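Local coordinates for protein chitinase A (Cycas revoluta, PDB 4MNK) that binds chitin oligosaccharides in a cleft rich in aromatic side chains and probably hydrolyses the beta-1,4 links of chitin, as a class V plant chitinase of glycosyl hydrolase family 18, at residues Gly8-Ala12 against Tyr13-Glu17; Ser16-Pro20 against Ser21-Ser25; Asp57-Pro60 against Thr61-Leu65; Gly267-Ser270 against Phe271-Gln275; Glu44-Val47 against Pro48-Ser51. All coordinates share one frame; numbering follows the deposited sequence. Where two conformers were deposited one is given.

Contact 1: residues Gly8-Ala12 against Tyr13-Glu17. With NAG (2-acetamido-2-deoxy-beta-D-glucopyranose), chain B.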
# COMPACT_ATOMS: atom_id res chain seq x y z
N GLY A 8 6.37 5.69 1.42
CA GLY A 8 5.42 5.77 2.53
C GLY A 8 4.11 6.38 2.09
O GLY A 8 4.09 7.33 1.31
N PHE A 9 3.01 5.83 2.61
CA PHE A 9 1.67 6.35 2.35
C PHE A 9 1.16 7.13 3.55
O PHE A 9 1.15 6.62 4.67
CB PHE A 9 0.70 5.21 2.07
CG PHE A 9 0.82 4.64 0.69
CD1 PHE A 9 1.81 3.71 0.38
CD2 PHE A 9 -0.08 5.01 -0.31
CE1 PHE A 9 1.92 3.17 -0.89
CE2 PHE A 9 0.02 4.48 -1.60
CZ PHE A 9 1.02 3.56 -1.88
N TRP A 10 0.72 8.37 3.30
CA TRP A 10 0.07 9.19 4.32
C TRP A 10 -1.40 9.35 3.99
O TRP A 10 -1.74 9.91 2.95
CB TRP A 10 0.73 10.57 4.44
CG TRP A 10 0.07 11.41 5.49
CD1 TRP A 10 0.25 11.33 6.84
CD2 TRP A 10 -0.91 12.45 5.28
NE1 TRP A 10 -0.53 12.25 7.48
CE2 TRP A 10 -1.26 12.95 6.56
CE3 TRP A 10 -1.52 13.00 4.15
CZ2 TRP A 10 -2.20 13.98 6.73
CZ3 TRP A 10 -2.45 14.02 4.32
CH2 TRP A 10 -2.78 14.50 5.60
N PRO A 11 -2.29 8.87 4.88
CA PRO A 11 -3.71 9.00 4.61
C PRO A 11 -4.29 10.29 5.18
O PRO A 11 -4.06 10.62 6.36
CB PRO A 11 -4.30 7.77 5.32
CG PRO A 11 -3.39 7.54 6.48
CD PRO A 11 -2.04 8.15 6.14
N ALA A 12 -5.02 11.02 4.35
CA ALA A 12 -5.58 12.32 4.72
C ALA A 12 -6.50 12.28 5.95
O ALA A 12 -6.62 13.29 6.65
CB ALA A 12 -6.29 12.95 3.54
N TYR A 13 -7.11 11.13 6.23
CA TYR A 13 -8.01 10.99 7.39
C TYR A 13 -7.29 11.29 8.71
O TYR A 13 -7.94 11.62 9.71
CB TYR A 13 -8.67 9.60 7.44
CG TYR A 13 -7.78 8.46 7.94
CD1 TYR A 13 -7.41 8.38 9.29
CD2 TYR A 13 -7.33 7.47 7.08
CE1 TYR A 13 -6.60 7.36 9.76
CE2 TYR A 13 -6.52 6.43 7.54
CZ TYR A 13 -6.16 6.38 8.88
OH TYR A 13 -5.35 5.37 9.36
N SER A 14 -5.97 11.15 8.72
CA SER A 14 -5.19 11.22 9.95
C SER A 14 -4.68 12.62 10.29
O SER A 14 -3.95 12.79 11.27
CB SER A 14 -4.01 10.24 9.88
OG SER A 14 -3.02 10.67 8.96
N VAL A 15 -5.08 13.61 9.50
CA VAL A 15 -4.51 14.97 9.58
C VAL A 15 -4.48 15.61 10.99
O VAL A 15 -3.49 16.25 11.35
CB VAL A 15 -5.14 15.93 8.53
CG1 VAL A 15 -6.59 16.27 8.87
CG2 VAL A 15 -4.30 17.19 8.35
N SER A 16 -5.55 15.42 11.76
CA SER A 16 -5.65 16.04 13.09
C SER A 16 -4.67 15.44 14.10
O SER A 16 -4.12 16.16 14.94
CB SER A 16 -7.08 15.99 13.62
OG SER A 16 -7.98 16.68 12.77
N GLU A 17 -4.46 14.13 14.03
CA GLU A 17 -3.57 13.44 14.96
C GLU A 17 -2.15 13.26 14.41
O GLU A 17 -1.19 13.17 15.18
CB GLU A 17 -4.16 12.10 15.42
CG GLU A 17 -4.57 11.14 14.30
CD GLU A 17 -5.35 9.93 14.80
OE1 GLU A 17 -5.70 9.07 13.96
OE2 GLU A 17 -5.61 9.82 16.02
C1 NAG B . -10.36 5.06 7.16
C2 NAG B . -11.75 5.67 6.95
C3 NAG B . -11.99 6.87 7.86
C4 NAG B . -11.55 6.60 9.30
C5 NAG B . -10.16 5.96 9.35
C6 NAG B . -9.73 5.59 10.77
C7 NAG B . -12.58 5.31 4.67
C8 NAG B . -12.68 5.88 3.28
N2 NAG B . -11.93 6.06 5.56
O3 NAG B . -13.36 7.20 7.85
O4 NAG B . -11.55 7.82 10.02
O5 NAG B . -10.13 4.81 8.53
O6 NAG B . -10.46 4.47 11.22
O7 NAG B . -13.07 4.21 4.91
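Pro-11 and Tyr-13 meet where strand 5-11 of the TIM barrel ends and the chain turns into a short 3-10 segment beside the glycan pocket. Over one face of the Tyr-13 ring lies C5 of the N-acetylglucosamine, 3.6 Å above the plane and near its centre, a sugar carbon on an aromatic face, as is common in carbohydrate sites. CB of Pro-11 comes obliquely against the same ring, 3.4 Å from Tyr-13 CE2. With CG of Tyr-13 set between its backbone N and carbonyl carbon (chi1 78°), the ring reaches both the proline and the sugar. An alanine at Tyr-13 would remove the ring, so the sugar is likely to lose the flat surface it rests on and Pro-11 its apolar neighbour.

The turn behind the ring is fastened at Pro-11 O, which accepts both Ser-14 N at 3.1 Å and Ser-14 OG at 2.8 Å; serine is short enough to fold its hydroxyl back onto that carbonyl. Farther out, the edge of the Trp-10 indole meets Val-15, whose CA is 3.8 Å from Trp-10 CZ2. The indole nitrogen NE1 donates to Phe-18 O, while Val-15 N closes the next turn on Ala-12 O at 3.3 Å.

Contact 2: residues Ser16-Pro20 against Ser21-Ser25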
# COMPACT_ATOMS: atom_id res chain seq x y z
N SER A 16 -5.55 15.42 11.76
CA SER A 16 -5.65 16.04 13.09
C SER A 16 -4.67 15.44 14.10
O SER A 16 -4.12 16.16 14.94
CB SER A 16 -7.08 15.99 13.62
OG SER A 16 -7.98 16.68 12.77
N GLU A 17 -4.46 14.13 14.03
CA GLU A 17 -3.57 13.44 14.96
C GLU A 17 -2.15 13.26 14.41
O GLU A 17 -1.19 13.17 15.18
CB GLU A 17 -4.16 12.10 15.42
CG GLU A 17 -4.57 11.14 14.30
CD GLU A 17 -5.35 9.93 14.80
OE1 GLU A 17 -5.70 9.07 13.96
OE2 GLU A 17 -5.61 9.82 16.02
N PHE A 18 -2.02 13.22 13.09
CA PHE A 18 -0.73 13.04 12.43
C PHE A 18 -0.67 13.88 11.15
O PHE A 18 -0.84 13.34 10.05
CB PHE A 18 -0.47 11.56 12.15
CG PHE A 18 0.97 11.22 11.91
CD1 PHE A 18 1.83 10.95 12.98
CD2 PHE A 18 1.48 11.14 10.62
CE1 PHE A 18 3.16 10.63 12.76
CE2 PHE A 18 2.81 10.82 10.39
CZ PHE A 18 3.66 10.56 11.46
N PRO A 19 -0.45 15.20 11.29
CA PRO A 19 -0.33 16.04 10.10
C PRO A 19 0.94 15.70 9.31
O PRO A 19 1.85 15.09 9.86
CB PRO A 19 -0.26 17.46 10.68
CG PRO A 19 0.26 17.28 12.05
CD PRO A 19 -0.29 15.97 12.53
N PRO A 20 1.00 16.09 8.02
CA PRO A 20 2.19 15.77 7.21
C PRO A 20 3.51 16.24 7.82
O PRO A 20 4.55 15.64 7.57
CB PRO A 20 1.90 16.49 5.89
CG PRO A 20 0.41 16.47 5.80
CD PRO A 20 -0.05 16.72 7.21
N SER A 21 3.47 17.30 8.63
CA SER A 21 4.66 17.81 9.30
C SER A 21 5.32 16.80 10.25
O SER A 21 6.50 16.94 10.58
CB SER A 21 4.34 19.10 10.06
OG SER A 21 3.37 18.87 11.07
N LYS A 22 4.56 15.79 10.67
CA LYS A 22 5.05 14.77 11.59
C LYS A 22 5.79 13.62 10.90
O LYS A 22 6.46 12.83 11.56
CB LYS A 22 3.91 14.21 12.45
CG LYS A 22 3.44 15.16 13.53
CD LYS A 22 2.52 14.45 14.52
CE LYS A 22 2.25 15.31 15.75
NZ LYS A 22 3.44 15.42 16.63
N ILE A 23 5.65 13.52 9.58
CA ILE A 23 6.32 12.47 8.80
C ILE A 23 7.83 12.70 8.82
O ILE A 23 8.29 13.80 8.52
CB ILE A 23 5.84 12.44 7.33
CG1 ILE A 23 4.32 12.22 7.25
CG2 ILE A 23 6.60 11.35 6.54
CD1 ILE A 23 3.74 12.50 5.88
N ASN A 24 8.59 11.67 9.18
CA ASN A 24 10.04 11.77 9.06
C ASN A 24 10.46 11.50 7.62
O ASN A 24 10.83 10.37 7.27
CB ASN A 24 10.77 10.85 10.05
CG ASN A 24 12.26 11.11 10.08
OD1 ASN A 24 12.80 11.81 9.22
ND2 ASN A 24 12.94 10.54 11.07
N SER A 25 10.41 12.54 6.79
CA SER A 25 10.67 12.36 5.36
C SER A 25 12.13 12.06 5.01
O SER A 25 12.44 11.75 3.86
CB SER A 25 10.15 13.55 4.56
OG SER A 25 10.61 14.76 5.13
O HOH W 1 7.23 16.16 7.27
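Lys-22 lays the aliphatic part of its side chain along Phe-18 and Pro-19. Its CB stands over one face of the phenyl ring, 3.8 Å from the Phe-18 centroid and 15° off the ring normal, a CH-pi contact displaced toward the rim. CG passes on to the ring of Pro-19, lying 3.9 Å from Pro-19 CD. Next, CD sits between the two, 3.8 Å from Pro-19 CD and 3.9 Å from Phe-18 CD1. CE comes near Glu-17 O, and at its last torsion the Lys-22 chain bends (chi4 -72°), taking NZ away from the apolar surface. Lysine suits this exposed place because its four methylenes can cover hydrophobic rings while its charge stays at the surface.

Phe-18 is buried, and its ring meets Ile-23 at CE2, crossing that side chain at about a right angle. Ile-23 in turn reaches Trp-10 on strand 5-11 and Phe-58 and Val-62 on helix 52-63. The backbone turns tightly: Lys-22 N donates to Pro-19 O at 2.9 Å and Ile-23 N to Pro-20 O at 3.1 Å. One water bridges the carbonyls of Pro-20 and Ile-23, donating to both. Pro-20, with its phi fixed near -54°, is well suited to start such a turn. This is a short 3-10 turn in the connection leading from the end of strand 5-11 back to the start of strand 30-36 in the TIM barrel.

Contact 3: residues Asp57-Pro60 against Thr61-Leu65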
# COMPACT_ATOMS: atom_id res chain seq x y z
N ASP A 57 -0.51 21.78 0.65
CA ASP A 57 0.60 21.97 1.58
C ASP A 57 1.44 20.72 1.78
O ASP A 57 2.57 20.80 2.27
CB ASP A 57 0.08 22.46 2.94
CG ASP A 57 -0.39 23.90 2.91
OD1 ASP A 57 -0.22 24.60 1.88
OD2 ASP A 57 -0.94 24.34 3.94
N PHE A 58 0.90 19.56 1.41
CA PHE A 58 1.55 18.27 1.67
C PHE A 58 2.99 18.23 1.17
O PHE A 58 3.91 17.92 1.93
CB PHE A 58 0.73 17.13 1.04
CG PHE A 58 1.32 15.76 1.27
CD1 PHE A 58 1.09 15.09 2.48
CD2 PHE A 58 2.07 15.13 0.29
CE1 PHE A 58 1.62 13.83 2.70
CE2 PHE A 58 2.61 13.86 0.50
CZ PHE A 58 2.38 13.21 1.71
N THR A 59 3.19 18.54 -0.11
CA THR A 59 4.51 18.37 -0.72
C THR A 59 5.55 19.37 -0.19
O THR A 59 6.63 18.95 0.24
CB THR A 59 4.43 18.32 -2.26
OG1 THR A 59 3.57 17.24 -2.64
CG2 THR A 59 5.81 18.09 -2.87
N PRO A 60 5.24 20.69 -0.18
CA PRO A 60 6.19 21.62 0.44
C PRO A 60 6.51 21.26 1.90
O PRO A 60 7.66 21.40 2.32
CB PRO A 60 5.47 22.97 0.36
CG PRO A 60 4.55 22.83 -0.80
CD PRO A 60 4.10 21.40 -0.78
N THR A 61 5.52 20.77 2.65
CA THR A 61 5.74 20.41 4.04
C THR A 61 6.72 19.24 4.19
O THR A 61 7.70 19.35 4.93
CB THR A 61 4.42 20.09 4.77
OG1 THR A 61 3.67 21.30 4.93
CG2 THR A 61 4.68 19.50 6.16
N VAL A 62 6.47 18.14 3.49
CA VAL A 62 7.34 16.97 3.67
C VAL A 62 8.74 17.22 3.12
O VAL A 62 9.72 16.71 3.65
CB VAL A 62 6.73 15.66 3.10
CG1 VAL A 62 5.39 15.35 3.78
CG2 VAL A 62 6.59 15.70 1.57
N ARG A 63 8.86 18.05 2.09
CA ARG A 63 10.16 18.34 1.50
C ARG A 63 11.06 19.21 2.40
O ARG A 63 12.27 19.23 2.22
CB ARG A 63 10.03 18.95 0.10
CG ARG A 63 9.43 17.99 -0.93
CD ARG A 63 9.57 18.53 -2.35
NE ARG A 63 10.79 18.04 -2.98
CZ ARG A 63 11.19 18.33 -4.22
NH1 ARG A 63 10.47 19.13 -4.99
NH2 ARG A 63 12.32 17.81 -4.69
N ARG A 64 10.47 19.89 3.39
CA ARG A 64 11.27 20.74 4.28
C ARG A 64 12.32 19.96 5.08
O ARG A 64 13.39 20.48 5.37
CB ARG A 64 10.36 21.56 5.21
CG ARG A 64 10.04 20.89 6.53
CD ARG A 64 8.86 21.52 7.24
NE ARG A 64 8.67 20.91 8.56
CZ ARG A 64 8.17 19.70 8.78
NH1 ARG A 64 8.05 19.26 10.02
NH2 ARG A 64 7.79 18.92 7.77
N LEU A 65 12.01 18.70 5.41
CA LEU A 65 12.91 17.85 6.19
C LEU A 65 13.87 17.07 5.31
O LEU A 65 14.95 16.68 5.74
CB LEU A 65 12.12 16.89 7.09
CG LEU A 65 11.13 17.47 8.10
CD1 LEU A 65 10.46 16.35 8.87
CD2 LEU A 65 11.80 18.45 9.07
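Thr-61 turns its hydroxyl back onto Asp-57, one turn earlier in the helix. OG1 lies anti to the carbonyl carbon (chi1 -69°), which brings it within 2.9 Å of Asp-57 O. That oxygen also takes the backbone bond from Thr-61 N at 3.0 Å, so two donors of one residue grip it, the hydroxyl rising well above the carbonyl plane. A valine in place of Thr-61 would probably leave Asp-57 O with the amide bond but without its second donor.

Thr-59 and Arg-63 run side by side, methyl CG2 of Thr-59 3.8 Å from Arg-63 CD. This threonine points OG1 to Thr-71 on strand 70-77. On the buried side, Val-62 CG1, anti to its carbonyl carbon (chi1 -59°), stands over the rim of one face of the Phe-58 ring, 4.2 Å from Phe-58 CE1. Arg-64 NH2 donates in the guanidinium plane to Thr-61 O at 2.9 Å, and its NH1 reaches Ser-21 O. Pro-60 lacks an N-H to give to the preceding turn, and the helix is kinked there. These are the last turns of helix 52-63 in a beta-alpha-beta unit of the TIM barrel, between strands 30-36 and 70-77.

Contact 4: residues Gly267-Ser270 against Phe271-Gln275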
# COMPACT_ATOMS: atom_id res chain seq x y z
N GLY A 267 -10.46 -5.22 14.51
CA GLY A 267 -9.54 -6.16 13.88
C GLY A 267 -8.20 -5.61 13.41
O GLY A 267 -7.39 -6.36 12.87
N ALA A 268 -7.96 -4.32 13.62
CA ALA A 268 -6.70 -3.69 13.22
C ALA A 268 -6.16 -2.73 14.27
O ALA A 268 -6.90 -1.93 14.84
CB ALA A 268 -6.86 -2.98 11.88
N LEU A 269 -4.85 -2.80 14.50
CA LEU A 269 -4.19 -1.99 15.51
C LEU A 269 -2.90 -1.41 14.94
O LEU A 269 -2.09 -2.15 14.38
CB LEU A 269 -3.88 -2.85 16.73
CG LEU A 269 -3.73 -2.14 18.07
CD1 LEU A 269 -4.98 -1.34 18.39
CD2 LEU A 269 -3.43 -3.13 19.18
N SER A 270 -2.72 -0.10 15.07
CA SER A 270 -1.51 0.56 14.56
C SER A 270 -0.28 0.05 15.31
O SER A 270 -0.38 -0.36 16.47
CB SER A 270 -1.62 2.08 14.72
OG SER A 270 -1.46 2.45 16.08
N PHE A 271 0.87 0.09 14.65
CA PHE A 271 2.12 -0.29 15.31
C PHE A 271 2.33 0.48 16.61
O PHE A 271 2.72 -0.10 17.62
CB PHE A 271 3.32 -0.09 14.38
CG PHE A 271 4.63 -0.51 14.98
CD1 PHE A 271 5.55 0.44 15.41
CD2 PHE A 271 4.94 -1.86 15.14
CE1 PHE A 271 6.76 0.06 15.97
CE2 PHE A 271 6.14 -2.25 15.71
CZ PHE A 271 7.06 -1.29 16.12
N SER A 272 2.05 1.79 16.60
CA SER A 272 2.18 2.61 17.80
C SER A 272 1.28 2.11 18.93
O SER A 272 1.71 2.06 20.09
CB SER A 272 1.92 4.08 17.48
OG SER A 272 2.91 4.58 16.60
N GLU A 273 0.06 1.72 18.60
CA GLU A 273 -0.84 1.15 19.60
C GLU A 273 -0.37 -0.23 20.08
O GLU A 273 -0.58 -0.59 21.23
CB GLU A 273 -2.29 1.11 19.11
CG GLU A 273 -2.96 2.48 18.99
CD GLU A 273 -3.10 3.23 20.32
OE1 GLU A 273 -3.00 2.60 21.40
OE2 GLU A 273 -3.32 4.46 20.29
N ILE A 274 0.27 -0.99 19.19
CA ILE A 274 0.87 -2.27 19.56
C ILE A 274 2.02 -2.07 20.54
O ILE A 274 2.18 -2.84 21.49
CB ILE A 274 1.31 -3.08 18.31
CG1 ILE A 274 0.08 -3.48 17.49
CG2 ILE A 274 2.11 -4.32 18.71
CD1 ILE A 274 0.38 -3.96 16.09
N GLN A 275 2.82 -1.02 20.33
CA GLN A 275 3.86 -0.65 21.28
C GLN A 275 3.28 -0.31 22.66
O GLN A 275 3.83 -0.72 23.69
CB GLN A 275 4.72 0.50 20.76
CG GLN A 275 5.44 0.22 19.44
CD GLN A 275 6.37 -0.97 19.51
OE1 GLN A 275 7.49 -0.87 20.00
NE2 GLN A 275 5.91 -2.12 19.02
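Ser-270 holds its OG between the backbone N and the carbonyl carbon (chi1 74°), a setting that swings the hydroxyl over the first turn of the following helix, where it accepts from Glu-273 N at 3.0 Å with an N-H...O angle of 157°. Leu-269, in the conformer given, has CG anti to its N, and this carries its branch toward Glu-273 and Ile-274. The serine hydroxyl is thus an N-cap: it satisfies an amide that has no earlier helical carbonyl to bind, and serine, small and with an acceptor on its first side-chain atom, suits the position. Ser-270 O starts the regular pattern by taking Ile-274 N at 2.9 Å.

The junction is where strand 262-270 passes without a linker into helix 271-279, the two short axes lying 82° apart, in the region of the glycosyl hydrolase family 18 fold that adds Ala-268 to the glycan pocket. Over the bend, that conformer of Leu-269 sets CG 3.7 Å from Glu-273 CB and CD2 3.9 Å from Ile-274 CG1. Leu-269 and Ile-274 are buried, as apolar branches should be on the inner side of the corner, and Ile-274 continues onto Val-302 and Tyr-304 of strand 300-304. Glu-273 passes its CB and CG by the cap, CG 3.3 Å from Ser-270 OG, then bends at its second torsion and directs OE1 to Asn-276 ND2.

Contact 5: residues Glu44-Val47 against Pro48-Ser51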
# COMPACT_ATOMS: atom_id res chain seq x y z
N GLU A 44 -14.21 13.88 -12.86
CA GLU A 44 -13.26 14.97 -12.69
C GLU A 44 -12.60 14.73 -11.34
O GLU A 44 -13.11 15.13 -10.29
CB GLU A 44 -13.95 16.33 -12.76
CG GLU A 44 -14.79 16.57 -14.02
CD GLU A 44 -13.97 16.71 -15.29
OE1 GLU A 44 -12.79 17.11 -15.22
OE2 GLU A 44 -14.52 16.43 -16.38
N VAL A 45 -11.46 14.03 -11.38
CA VAL A 45 -10.75 13.59 -10.19
C VAL A 45 -10.35 14.79 -9.32
O VAL A 45 -9.96 15.83 -9.84
CB VAL A 45 -9.51 12.74 -10.58
CG1 VAL A 45 -8.70 12.33 -9.36
CG2 VAL A 45 -9.96 11.50 -11.34
N ARG A 46 -10.48 14.63 -8.01
CA ARG A 46 -10.27 15.72 -7.06
C ARG A 46 -9.93 15.16 -5.68
O ARG A 46 -10.26 14.02 -5.37
CB ARG A 46 -11.54 16.58 -6.97
CG ARG A 46 -12.74 15.82 -6.43
CD ARG A 46 -13.99 16.68 -6.40
NE ARG A 46 -15.06 16.01 -5.67
CZ ARG A 46 -16.30 16.47 -5.55
NH1 ARG A 46 -17.20 15.78 -4.86
NH2 ARG A 46 -16.64 17.62 -6.12
N VAL A 47 -9.30 15.97 -4.83
CA VAL A 47 -9.25 15.60 -3.42
C VAL A 47 -10.63 15.89 -2.82
O VAL A 47 -11.35 16.76 -3.34
CB VAL A 47 -8.13 16.30 -2.62
CG1 VAL A 47 -6.77 15.83 -3.10
CG2 VAL A 47 -8.24 17.82 -2.71
N PRO A 48 -11.03 15.15 -1.77
CA PRO A 48 -12.32 15.44 -1.14
C PRO A 48 -12.47 16.94 -0.88
O PRO A 48 -11.59 17.55 -0.26
CB PRO A 48 -12.23 14.66 0.17
CG PRO A 48 -11.38 13.48 -0.17
CD PRO A 48 -10.38 13.97 -1.17
N PRO A 49 -13.55 17.57 -1.39
CA PRO A 49 -13.76 18.99 -1.14
C PRO A 49 -13.64 19.33 0.34
O PRO A 49 -14.14 18.59 1.20
CB PRO A 49 -15.18 19.22 -1.66
CG PRO A 49 -15.30 18.26 -2.79
CD PRO A 49 -14.56 17.03 -2.33
N GLY A 50 -12.95 20.42 0.63
CA GLY A 50 -12.63 20.80 2.00
C GLY A 50 -11.21 20.47 2.41
O GLY A 50 -10.71 21.01 3.40
N SER A 51 -10.55 19.60 1.65
CA SER A 51 -9.17 19.20 1.96
C SER A 51 -8.16 19.72 0.94
O SER A 51 -7.04 19.21 0.86
CB SER A 51 -9.07 17.68 2.07
OG SER A 51 -9.22 17.08 0.80
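Pro-48 starts the type II beta turn that places Pro-49 against Arg-46. The turn runs to Ser-51 and is closed by Ser-51 N on Pro-48 O at 3.0 Å. Pro-49 occupies the second position, where the fixed phi of proline (-50°) is close to what a type II turn asks of its second residue. Its ring reaches back to Arg-46: CG stands over the centre of one face of the guanidinium, 3.4 Å from Arg-46 CZ, and the two side chains cross at about a right angle. The arginine is extended from CG to NE, and its NE is held by a salt bridge to Glu-37, which should help keep the flat group in place under the proline.

Gly-50 takes the third position with phi 102°, a value that would press a side chain against the preceding carbonyl oxygen, so glycine fits best. Its N donates to OE1 of Glu-52. Ser-51 ends the turn, right before helix 52-63. In the conformer given, its OG (chi1 70°) donates to Pro-48 O at 2.6 Å, in the carbonyl plane and on a lone pair, and lies 3.7 Å from Val-47 CG2, so in that conformer Pro-48 O takes two donors. Chemically, the two segments meet through van der Waals contacts, including the proline ring laid on the guanidinium face; the polar bonds lie within the turn or run to Glu-37 and Glu-52, and the charge of Arg-46 is probably balanced by Glu-37.

In the fold
From the N terminus, contact 1 turns the end of strand 5-11 at the glycan pocket, and contact 2 takes over at the shared Ser-16 and Glu-17, carrying the loop back toward strand 30-36. Beyond that strand, contact 5 turns the chain into helix 52-63, and contact 3 lies near that helix's end. Contact 4 comes much later, where strand 262-270 becomes helix 271-279. Contacts 2 and 3 touch, through Ser-25 with Val-62 and Ser-21 with Arg-64, while Trp-10 of contact 1 packs on Phe-58 of contact 3. All are local; contacts 1 and 2 overlap end to end and the others follow in series, none nesting or crossing; contacts 4 and 5, centres about 29 Å apart, are farthest.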